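Local coordinates for amino acid ABC transporter, periplasmic amino acid-binding protein (Brucella ovis, PDB 4Z9N) that binds glutathione in the periplasm and probably delivers it, or related amino-acid compounds, to an ABC transporter for uptake into the cell, at residues D[87-92]-D[214-219]; D[72-77]-D[97-102]; D[23-28]-D[47-52]. All coordinates share one frame; numbering follows the deposited sequence. Where two conformers were deposited one is given.

Interaction 1 (D[87-92]-D[214-219]); sequences RNTTWT and GLTVRQ. With NA (sodium ion), chain K; GSH (glutathione), chain U.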
loop_
_atom_site.group_PDB
_atom_site.type_symbol
_atom_site.label_atom_id
_atom_site.label_comp_id
_atom_site.label_asym_id
_atom_site.label_seq_id
_atom_site.Cartn_x
_atom_site.Cartn_y
_atom_site.Cartn_z
ATOM N N ARG D 87 3.945 -16.403 0.720
ATOM C CA ARG D 87 4.349 -17.304 1.787
ATOM C C ARG D 87 4.676 -16.534 3.058
ATOM O O ARG D 87 5.816 -16.561 3.515
ATOM C CB ARG D 87 5.560 -18.140 1.318
ATOM C CG ARG D 87 6.097 -19.182 2.315
ATOM C CD ARG D 87 7.609 -19.254 2.235
ATOM N NE ARG D 87 8.215 -20.014 3.332
ATOM C CZ ARG D 87 8.396 -19.526 4.559
ATOM N NH1 ARG D 87 7.970 -18.303 4.859
ATOM N NH2 ARG D 87 8.973 -20.277 5.495
ATOM N N ASN D 88 3.665 -15.871 3.626
ATOM C CA ASN D 88 3.781 -15.186 4.924
ATOM C C ASN D 88 5.142 -14.508 5.083
ATOM O O ASN D 88 5.783 -14.612 6.121
ATOM C CB ASN D 88 3.498 -16.166 6.122
ATOM C CG ASN D 88 4.317 -17.485 6.081
ATOM O OD1 ASN D 88 4.165 -18.318 5.175
ATOM N ND2 ASN D 88 5.139 -17.701 7.118
ATOM N N THR D 89 5.545 -13.795 4.033
ATOM C CA THR D 89 6.874 -13.209 3.919
ATOM C C THR D 89 6.816 -11.690 4.064
ATOM O O THR D 89 6.181 -10.989 3.272
ATOM C CB THR D 89 7.519 -13.586 2.577
ATOM O OG1 THR D 89 7.879 -14.982 2.567
ATOM C CG2 THR D 89 8.727 -12.721 2.304
ATOM N N THR D 90 7.484 -11.182 5.091
ATOM C CA THR D 90 7.372 -9.768 5.431
ATOM C C THR D 90 8.096 -8.855 4.431
ATOM O O THR D 90 9.247 -9.085 4.076
ATOM C CB THR D 90 7.911 -9.526 6.852
ATOM O OG1 THR D 90 7.134 -10.289 7.783
ATOM C CG2 THR D 90 7.842 -8.040 7.213
ATOM N N TRP D 91 7.385 -7.842 3.950
ATOM C CA TRP D 91 7.982 -6.750 3.173
ATOM C C TRP D 91 8.820 -5.863 4.092
ATOM O O TRP D 91 8.284 -5.249 5.017
ATOM C CB TRP D 91 6.875 -5.921 2.524
ATOM C CG TRP D 91 7.290 -4.885 1.505
ATOM C CD1 TRP D 91 8.544 -4.368 1.257
ATOM C CD2 TRP D 91 6.407 -4.256 0.595
ATOM N NE1 TRP D 91 8.476 -3.455 0.212
ATOM C CE2 TRP D 91 7.164 -3.364 -0.191
ATOM C CE3 TRP D 91 5.030 -4.359 0.367
ATOM C CZ2 TRP D 91 6.588 -2.595 -1.191
ATOM C CZ3 TRP D 91 4.464 -3.592 -0.619
ATOM C CH2 TRP D 91 5.242 -2.729 -1.398
ATOM N N THR D 92 10.126 -5.803 3.843
ATOM C CA THR D 92 11.029 -4.919 4.588
ATOM C C THR D 92 11.904 -4.185 3.603
ATOM O O THR D 92 12.056 -4.625 2.459
ATOM C CB THR D 92 11.958 -5.690 5.544
ATOM O OG1 THR D 92 12.934 -6.408 4.762
ATOM C CG2 THR D 92 11.149 -6.694 6.389
ATOM N N GLY D 214 3.918 -9.873 2.043
ATOM C CA GLY D 214 3.958 -9.309 0.698
ATOM C C GLY D 214 3.931 -10.314 -0.429
ATOM O O GLY D 214 4.438 -11.414 -0.302
ATOM N N LEU D 215 3.267 -9.936 -1.519
ATOM C CA LEU D 215 3.257 -10.715 -2.745
ATOM C C LEU D 215 4.560 -10.448 -3.472
ATOM O O LEU D 215 4.762 -9.360 -4.014
ATOM C CB LEU D 215 2.049 -10.326 -3.599
ATOM C CG LEU D 215 0.738 -10.434 -2.812
ATOM C CD1 LEU D 215 -0.411 -9.914 -3.637
ATOM C CD2 LEU D 215 0.477 -11.870 -2.364
ATOM N N THR D 216 5.455 -11.428 -3.473
ATOM C CA THR D 216 6.857 -11.143 -3.766
ATOM C C THR D 216 7.233 -11.610 -5.168
ATOM O O THR D 216 6.954 -12.740 -5.524
ATOM C CB THR D 216 7.745 -11.812 -2.707
ATOM O OG1 THR D 216 7.246 -11.448 -1.411
ATOM C CG2 THR D 216 9.202 -11.361 -2.838
ATOM N N VAL D 217 7.811 -10.716 -5.969
ATOM C CA VAL D 217 8.212 -11.028 -7.342
ATOM C C VAL D 217 9.634 -10.525 -7.585
ATOM O O VAL D 217 10.181 -9.763 -6.783
ATOM C CB VAL D 217 7.255 -10.412 -8.395
ATOM C CG1 VAL D 217 5.856 -11.047 -8.335
ATOM C CG2 VAL D 217 7.167 -8.895 -8.220
ATOM N N ARG D 218 10.222 -10.941 -8.699
ATOM C CA ARG D 218 11.522 -10.410 -9.109
ATOM C C ARG D 218 11.358 -8.976 -9.616
ATOM O O ARG D 218 10.341 -8.643 -10.213
ATOM C CB ARG D 218 12.153 -11.291 -10.196
ATOM C CG ARG D 218 12.546 -12.673 -9.710
ATOM C CD ARG D 218 13.195 -13.498 -10.819
ATOM N NE ARG D 218 12.269 -13.805 -11.898
ATOM C CZ ARG D 218 11.431 -14.836 -11.895
ATOM N NH1 ARG D 218 11.387 -15.661 -10.859
ATOM N NH2 ARG D 218 10.618 -15.029 -12.922
ATOM N N GLN D 219 12.359 -8.131 -9.368
ATOM C CA GLN D 219 12.476 -6.843 -10.063
ATOM C C GLN D 219 12.653 -7.034 -11.570
ATOM O O GLN D 219 12.998 -8.121 -12.032
ATOM C CB GLN D 219 13.660 -6.035 -9.510
ATOM C CG GLN D 219 13.431 -5.535 -8.098
ATOM C CD GLN D 219 14.590 -4.722 -7.534
ATOM O OE1 GLN D 219 14.447 -4.051 -6.499
ATOM N NE2 GLN D 219 15.742 -4.778 -8.206
HETATM NA NA NA K . 12.628 -3.528 -4.906
HETATM N N1 GSH U . 7.056 -13.193 8.306
HETATM C CA1 GSH U . 8.353 -13.605 8.847
HETATM C C1 GSH U . 9.414 -13.395 7.770
HETATM O O11 GSH U . 10.631 -13.548 8.071
HETATM O O12 GSH U . 9.089 -13.082 6.591
HETATM C CB1 GSH U . 8.365 -15.089 9.249
HETATM C CG1 GSH U . 8.048 -15.945 8.008
HETATM C CD1 GSH U . 8.311 -17.410 8.342
HETATM O OE1 GSH U . 9.062 -18.076 7.699
HETATM N N2 GSH U . 7.609 -17.983 9.465
HETATM C CA2 GSH U . 7.881 -19.370 9.795
HETATM C C2 GSH U . 7.476 -20.325 8.663
HETATM O O2 GSH U . 6.720 -20.037 7.792
HETATM C CB2 GSH U . 7.261 -19.729 11.150
HETATM S SG2 GSH U . 5.450 -19.798 11.083
HETATM N N3 GSH U . 8.110 -21.627 8.663
HETATM C CA3 GSH U . 7.792 -22.578 7.633
HETATM C C3 GSH U . 9.098 -23.080 7.019
HETATM O O31 GSH U . 9.063 -24.091 6.269
HETATM O O32 GSH U . 10.195 -22.483 7.246
HETATM O O HOH W 1 4.099 -13.609 1.376
#
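Gly214 N donates to Thr89 O over 2.8 Å, a nearly straight bond (N-H...O 164°) that ties the loop 87-92 to strand 211-218. Trp91 and Gly214 have the closest CA atoms of the two segments. One water adds a second tie. It accepts from Arg87 N and Thr89 N and donates to Gly214 O, with Gly214 O 2.8 Å from the water oxygen. The side chains meet lightly. Thr89 CG2 lies 4.2 Å from Thr216 OG1, and the two side chains cross at about a right angle. Each hydroxyl turns back to its own segment: Thr89 OG1 donates to Arg87 O, and Thr216 OG1 to Gly214 O, both from above the carbonyl plane. With OG1 beside its backbone N (chi1 -71°), Thr89 leaves its methyl to face the strand. In this periplasmic binding protein fold, the loop 87-92 forms part of the glutathione pocket. The gamma-glutamyl end is gripped by backbone and side chain alike. Thr90 N points almost straight at glutathione O12 (2.9 Å, 173°), while the ligand amine N1 donates to Asn88 O and Thr90 OG1. Arg87 forks onto one oxygen: NH1 and NH2 each lie 3.1 Å from glutathione OE1, which sits near the guanidinium plane. Asn88 ND2 donates to glutathione O2, and Asn88 OD1 accepts from Asn26 ND2. Arg87 NE is held by Leu68 O, which helps fix the guanidinium.

Interaction 2 (D[72-77]-D[97-102]); sequences ERFTAL and TSLGLD. With NA (sodium ion), chain K; GSH (glutathione), chain U.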
loop_
_atom_site.group_PDB
_atom_site.type_symbol
_atom_site.label_atom_id
_atom_site.label_comp_id
_atom_site.label_asym_id
_atom_site.label_seq_id
_atom_site.Cartn_x
_atom_site.Cartn_y
_atom_site.Cartn_z
ATOM N N GLU D 72 15.272 -20.872 2.112
ATOM C CA GLU D 72 15.451 -21.108 0.686
ATOM C C GLU D 72 14.452 -20.313 -0.159
ATOM O O GLU D 72 14.542 -20.302 -1.383
ATOM C CB GLU D 72 15.335 -22.602 0.387
ATOM C CG GLU D 72 13.979 -23.166 0.702
ATOM C CD GLU D 72 13.987 -24.680 0.875
ATOM O OE1 GLU D 72 15.004 -25.329 0.556
ATOM O OE2 GLU D 72 12.963 -25.220 1.331
ATOM N N ARG D 73 13.513 -19.633 0.490
ATOM C CA ARG D 73 12.410 -19.000 -0.244
ATOM C C ARG D 73 12.864 -17.896 -1.210
ATOM O O ARG D 73 12.346 -17.790 -2.326
ATOM C CB ARG D 73 11.371 -18.438 0.736
ATOM C CG ARG D 73 11.960 -17.498 1.807
ATOM C CD ARG D 73 10.910 -17.007 2.809
ATOM N NE ARG D 73 11.563 -16.564 4.047
ATOM C CZ ARG D 73 11.037 -15.730 4.944
ATOM N NH1 ARG D 73 9.838 -15.181 4.751
ATOM N NH2 ARG D 73 11.731 -15.428 6.036
ATOM N N PHE D 74 13.825 -17.064 -0.810
ATOM C CA PHE D 74 14.196 -15.960 -1.701
ATOM C C PHE D 74 15.032 -16.474 -2.889
ATOM O O PHE D 74 14.870 -15.996 -4.013
ATOM C CB PHE D 74 14.932 -14.861 -0.919
ATOM C CG PHE D 74 14.110 -14.283 0.189
ATOM C CD1 PHE D 74 12.944 -13.584 -0.094
ATOM C CD2 PHE D 74 14.462 -14.511 1.517
ATOM C CE1 PHE D 74 12.152 -13.065 0.925
ATOM C CE2 PHE D 74 13.692 -14.004 2.550
ATOM C CZ PHE D 74 12.526 -13.278 2.262
ATOM N N THR D 75 15.900 -17.450 -2.628
ATOM C CA THR D 75 16.753 -18.023 -3.665
ATOM C C THR D 75 15.896 -18.639 -4.771
ATOM O O THR D 75 16.171 -18.464 -5.958
ATOM C CB THR D 75 17.699 -19.095 -3.093
ATOM O OG1 THR D 75 18.470 -18.528 -2.027
ATOM C CG2 THR D 75 18.635 -19.611 -4.175
ATOM N N ALA D 76 14.845 -19.341 -4.356
ATOM C CA ALA D 76 13.930 -20.005 -5.282
ATOM C C ALA D 76 13.283 -18.995 -6.228
ATOM O O ALA D 76 13.067 -19.290 -7.396
ATOM C CB ALA D 76 12.853 -20.774 -4.518
ATOM N N LEU D 77 12.974 -17.801 -5.726
ATOM C CA LEU D 77 12.374 -16.777 -6.573
ATOM C C LEU D 77 13.441 -16.103 -7.446
ATOM O O LEU D 77 13.225 -15.876 -8.638
ATOM C CB LEU D 77 11.636 -15.740 -5.722
ATOM C CG LEU D 77 10.914 -14.585 -6.429
ATOM C CD1 LEU D 77 9.840 -15.091 -7.394
ATOM C CD2 LEU D 77 10.297 -13.634 -5.404
ATOM N N THR D 97 15.461 -3.868 -1.397
ATOM C CA THR D 97 16.594 -3.175 -2.011
ATOM C C THR D 97 17.796 -4.052 -2.329
ATOM O O THR D 97 18.584 -3.717 -3.201
ATOM C CB THR D 97 17.121 -2.058 -1.102
ATOM O OG1 THR D 97 17.512 -2.620 0.158
ATOM C CG2 THR D 97 16.043 -1.017 -0.883
ATOM N N SER D 98 17.958 -5.143 -1.591
ATOM C CA SER D 98 19.187 -5.927 -1.673
ATOM C C SER D 98 19.054 -7.307 -2.320
ATOM O O SER D 98 20.055 -8.016 -2.460
ATOM C CB SER D 98 19.789 -6.086 -0.267
ATOM O OG SER D 98 19.034 -6.992 0.533
ATOM N N LEU D 99 17.857 -7.688 -2.744
ATOM C CA LEU D 99 17.644 -9.052 -3.243
ATOM C C LEU D 99 17.206 -9.123 -4.705
ATOM O O LEU D 99 17.027 -10.214 -5.243
ATOM C CB LEU D 99 16.605 -9.764 -2.369
ATOM C CG LEU D 99 16.964 -9.936 -0.893
ATOM C CD1 LEU D 99 15.809 -10.605 -0.159
ATOM C CD2 LEU D 99 18.250 -10.749 -0.743
ATOM N N GLY D 100 17.045 -7.969 -5.352
ATOM C CA GLY D 100 16.538 -7.942 -6.711
ATOM C C GLY D 100 15.062 -8.316 -6.769
ATOM O O GLY D 100 14.580 -8.850 -7.783
ATOM N N LEU D 101 14.351 -8.028 -5.686
ATOM C CA LEU D 101 12.933 -8.373 -5.579
ATOM C C LEU D 101 12.051 -7.137 -5.394
ATOM O O LEU D 101 12.502 -6.094 -4.911
ATOM C CB LEU D 101 12.701 -9.348 -4.420
ATOM C CG LEU D 101 13.497 -10.664 -4.439
ATOM C CD1 LEU D 101 13.114 -11.530 -3.242
ATOM C CD2 LEU D 101 13.320 -11.432 -5.762
ATOM N N ASP D 102 10.789 -7.272 -5.785
ATOM C CA ASP D 102 9.776 -6.245 -5.539
ATOM C C ASP D 102 8.565 -6.896 -4.867
ATOM O O ASP D 102 8.437 -8.125 -4.811
ATOM C CB ASP D 102 9.322 -5.572 -6.845
ATOM C CG ASP D 102 10.241 -4.449 -7.301
ATOM O OD1 ASP D 102 10.890 -3.792 -6.464
ATOM O OD2 ASP D 102 10.304 -4.224 -8.524
HETATM NA NA NA K . 12.628 -3.528 -4.906
HETATM N N1 GSH U . 7.056 -13.193 8.306
HETATM C CA1 GSH U . 8.353 -13.605 8.847
HETATM C C1 GSH U . 9.414 -13.395 7.770
HETATM O O11 GSH U . 10.631 -13.548 8.071
HETATM O O12 GSH U . 9.089 -13.082 6.591
HETATM C CB1 GSH U . 8.365 -15.089 9.249
HETATM C CG1 GSH U . 8.048 -15.945 8.008
HETATM C CD1 GSH U . 8.311 -17.410 8.342
HETATM O OE1 GSH U . 9.062 -18.076 7.699
HETATM N N2 GSH U . 7.609 -17.983 9.465
HETATM C CA2 GSH U . 7.881 -19.370 9.795
HETATM C C2 GSH U . 7.476 -20.325 8.663
HETATM O O2 GSH U . 6.720 -20.037 7.792
HETATM C CB2 GSH U . 7.261 -19.729 11.150
HETATM S SG2 GSH U . 5.450 -19.798 11.083
HETATM N N3 GSH U . 8.110 -21.627 8.663
HETATM C CA3 GSH U . 7.792 -22.578 7.633
HETATM C C3 GSH U . 9.098 -23.080 7.019
HETATM O O31 GSH U . 9.063 -24.091 6.269
HETATM O O32 GSH U . 10.195 -22.483 7.246
#
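Leu99 CD1 sits over one face of the Phe74 ring, 4.3 Å from its centroid and 19° off the normal: a CH-pi contact. The same methyl is 4.1 Å from Phe74 CG. On the other face of the ring lies Arg73 CG, so Phe74 is sandwiched between its own helix neighbour and Leu99. Gly100 follows with positive phi (70°) and carries the chain from the end of helix 93-97 toward the strand. Leu101 then spreads its two methyls. CD1 approaches Phe74 CD1 at 3.8 Å, and CD2 meets Leu77 CD2 at 3.8 Å. Leu77 has CG anti to its backbone N (chi1 -179°), which carries the branch to Leu101. Leu101 O and Asp102 OD1 bind the sodium ion, whose site also takes Asp96 and Gln219 of this chain and Asp226 of the second subunit. On the helix, Arg73 grips the gamma-glutamyl carboxylate of glutathione with two prongs: NH1 bonds to O12, and NH2 to O11 at 3.0 Å, almost straight. Phe74 CZ lies over one guanidinium face. Helix 73-78 thus packs against the start of strand 101-117, with Thr216 of the neighbouring strand 211-218 touching both Leu77 and Leu101.

Interaction 3 (D[23-28]-D[47-52]); sequences CGVNTG and DYCRAV. With GSH (glutathione), chain U.
Cys23 SG rests 3.5 Å from Cys49 CB, and the overlap is mutual, for Cys49 SG is also 3.5 Å from Cys23 CB. The two sulfurs are 3.6 Å apart, too far for a disulfide. In both cysteines SG stands beside the backbone N, and the near-equal chi1 values (-61° for Cys23, -63° for Cys49) lay each sulfur alongside the other's CB. Cys23 points from the strand toward the helix, and Cys49 points back. Two residues on, Val25 also points to the helix. Its CG1 reaches Cys49 SG at 3.8 Å, so the Cys49 sulfur touches both strand side chains. The contact is buried and apolar. It packs helix 44-57 on strand 21-25 of the parallel sheet in one lobe of the periplasmic binding protein fold. The helix lies in the connection of a beta-alpha-beta crossover from 21-25 to 63-67. Farther along the segment, Asn26 and Thr27 line the glutathione pocket. Asn26 OD1 accepts from Gly28 N in the carbonyl plane, on a lone pair, at 2.9 Å. This is an Asx turn, and it fixes the amide. Asn26 ND2 is then placed to donate to glutathione O2 at 2.8 Å. Thr27 OG1 donates to glutathione O31 over 2.6 Å, holding the carboxylate of the glycine end. On the helix, Asp47 makes a salt bridge with Arg298, and Tyr48 OH is hydrogen-bonded to His232 ND1. Strand 21-25 runs between strands 63-67 and 84-85, parallel to both. Helix 44-57 lies against it, with Ile86 touching Cys49, helix 222-240 packed on Tyr48, Ala51 and Val52, and helix 281-289 on Arg50 and Ala51.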
loop_
_atom_site.group_PDB
_atom_site.type_symbol
_atom_site.label_atom_id
_atom_site.label_comp_id
_atom_site.label_asym_id
_atom_site.label_seq_id
_atom_site.Cartn_x
_atom_site.Cartn_y
_atom_site.Cartn_z
ATOM N N CYS D 23 4.411 -21.631 -8.054
ATOM C CA CYS D 23 4.382 -20.769 -6.856
ATOM C C CYS D 23 5.228 -21.251 -5.683
ATOM O O CYS D 23 5.191 -22.434 -5.317
ATOM C CB CYS D 23 2.946 -20.625 -6.363
ATOM S SG CYS D 23 1.844 -19.863 -7.549
ATOM N N GLY D 24 5.972 -20.336 -5.071
ATOM C CA GLY D 24 6.651 -20.660 -3.832
ATOM C C GLY D 24 5.727 -20.490 -2.633
ATOM O O GLY D 24 5.191 -19.396 -2.408
ATOM N N VAL D 25 5.541 -21.559 -1.857
ATOM C CA VAL D 25 4.646 -21.525 -0.698
ATOM C C VAL D 25 5.317 -22.140 0.525
ATOM O O VAL D 25 6.465 -22.579 0.462
ATOM C CB VAL D 25 3.301 -22.231 -0.994
ATOM C CG1 VAL D 25 2.566 -21.538 -2.140
ATOM C CG2 VAL D 25 3.513 -23.699 -1.333
ATOM N N ASN D 26 4.578 -22.163 1.634
ATOM C CA ASN D 26 5.079 -22.674 2.902
ATOM C C ASN D 26 5.310 -24.188 2.829
ATOM O O ASN D 26 4.729 -24.868 1.978
ATOM C CB ASN D 26 4.093 -22.333 4.023
ATOM C CG ASN D 26 4.760 -22.265 5.373
ATOM O OD1 ASN D 26 5.100 -23.306 5.952
ATOM N ND2 ASN D 26 4.929 -21.045 5.907
ATOM N N THR D 27 6.171 -24.728 3.690
ATOM C CA THR D 27 6.283 -26.188 3.761
ATOM C C THR D 27 5.044 -26.783 4.438
ATOM O O THR D 27 4.697 -27.944 4.211
ATOM C CB THR D 27 7.533 -26.641 4.522
ATOM O OG1 THR D 27 7.467 -26.152 5.862
ATOM C CG2 THR D 27 8.773 -26.100 3.851
ATOM N N GLY D 28 4.392 -26.001 5.286
ATOM C CA GLY D 28 3.226 -26.491 5.996
ATOM C C GLY D 28 2.828 -25.654 7.193
ATOM O O GLY D 28 3.363 -25.820 8.295
ATOM N N ASP D 47 -4.676 -19.852 -1.755
ATOM C CA ASP D 47 -5.777 -19.326 -2.563
ATOM C C ASP D 47 -5.335 -18.091 -3.360
ATOM O O ASP D 47 -5.835 -17.839 -4.460
ATOM C CB ASP D 47 -7.003 -18.972 -1.704
ATOM C CG ASP D 47 -7.848 -20.189 -1.341
ATOM O OD1 ASP D 47 -8.692 -20.062 -0.429
ATOM O OD2 ASP D 47 -7.652 -21.275 -1.940
ATOM N N TYR D 48 -4.409 -17.315 -2.806
ATOM C CA TYR D 48 -3.876 -16.160 -3.531
ATOM C C TYR D 48 -3.144 -16.632 -4.788
ATOM O O TYR D 48 -3.263 -16.024 -5.849
ATOM C CB TYR D 48 -2.943 -15.324 -2.639
ATOM C CG TYR D 48 -3.567 -13.998 -2.250
ATOM C CD1 TYR D 48 -4.483 -13.918 -1.198
ATOM C CD2 TYR D 48 -3.286 -12.840 -2.964
ATOM C CE1 TYR D 48 -5.079 -12.719 -0.861
ATOM C CE2 TYR D 48 -3.900 -11.627 -2.636
ATOM C CZ TYR D 48 -4.788 -11.584 -1.582
ATOM O OH TYR D 48 -5.378 -10.382 -1.243
ATOM N N CYS D 49 -2.381 -17.712 -4.659
ATOM C CA CYS D 49 -1.738 -18.335 -5.822
ATOM C C CYS D 49 -2.760 -18.764 -6.850
ATOM O O CYS D 49 -2.597 -18.537 -8.054
ATOM C CB CYS D 49 -0.926 -19.557 -5.417
ATOM S SG CYS D 49 0.435 -19.215 -4.318
ATOM N N ARG D 50 -3.813 -19.410 -6.367
ATOM C CA ARG D 50 -4.865 -19.870 -7.255
ATOM C C ARG D 50 -5.594 -18.690 -7.890
ATOM O O ARG D 50 -6.133 -18.813 -8.993
ATOM C CB ARG D 50 -5.858 -20.766 -6.514
ATOM C CG ARG D 50 -5.236 -22.020 -5.889
ATOM C CD ARG D 50 -6.312 -23.076 -5.623
ATOM N NE ARG D 50 -5.772 -24.221 -4.904
ATOM C CZ ARG D 50 -5.137 -25.238 -5.482
ATOM N NH1 ARG D 50 -4.957 -25.264 -6.795
ATOM N NH2 ARG D 50 -4.669 -26.229 -4.738
ATOM N N ALA D 51 -5.627 -17.559 -7.194
ATOM C CA ALA D 51 -6.262 -16.361 -7.754
ATOM C C ALA D 51 -5.496 -15.864 -8.985
ATOM O O ALA D 51 -6.097 -15.475 -9.994
ATOM C CB ALA D 51 -6.369 -15.235 -6.690
ATOM N N VAL D 52 -4.173 -15.883 -8.903
ATOM C CA VAL D 52 -3.346 -15.482 -10.029
ATOM C C VAL D 52 -3.517 -16.473 -11.172
ATOM O O VAL D 52 -3.651 -16.077 -12.328
ATOM C CB VAL D 52 -1.880 -15.352 -9.609
ATOM C CG1 VAL D 52 -0.997 -15.040 -10.801
ATOM C CG2 VAL D 52 -1.754 -14.258 -8.549
HETATM N N1 GSH U . 7.056 -13.193 8.306
HETATM C CA1 GSH U . 8.353 -13.605 8.847
HETATM C C1 GSH U . 9.414 -13.395 7.770
HETATM O O11 GSH U . 10.631 -13.548 8.071
HETATM O O12 GSH U . 9.089 -13.082 6.591
HETATM C CB1 GSH U . 8.365 -15.089 9.249
HETATM C CG1 GSH U . 8.048 -15.945 8.008
HETATM C CD1 GSH U . 8.311 -17.410 8.342
HETATM O OE1 GSH U . 9.062 -18.076 7.699
HETATM N N2 GSH U . 7.609 -17.983 9.465
HETATM C CA2 GSH U . 7.881 -19.370 9.795
HETATM C C2 GSH U . 7.476 -20.325 8.663
HETATM O O2 GSH U . 6.720 -20.037 7.792
HETATM C CB2 GSH U . 7.261 -19.729 11.150
HETATM S SG2 GSH U . 5.450 -19.798 11.083
HETATM N N3 GSH U . 8.110 -21.627 8.663
HETATM C CA3 GSH U . 7.792 -22.578 7.633
HETATM C C3 GSH U . 9.098 -23.080 7.019
HETATM O O31 GSH U . 9.063 -24.091 6.269
HETATM O O32 GSH U . 10.195 -22.483 7.246
#

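Interactions 1 and 3 are buried, whereas interaction 2 is only partly so and stands farther from the chain centre. Interaction 1 relies on a backbone bond and a water; interactions 2 and 3 are apolar, built on leucines and a phenylalanine in one and on cysteines and a valine in the other. Interactions 1 and 2 share neighbouring strands, 211-218 and 101-117, joined by probable backbone bonds such as Asp102 N to Val217 O. Both also reach the sodium site and the second subunit. Interaction 3 belongs to the parallel sheet instead. Segments 23-28, 72-77 and 87-92 all bind glutathione, with overlap: 72-77 and 87-92 share O12 of the gamma-glutamyl carboxylate, and 23-28 and 87-92 share O2.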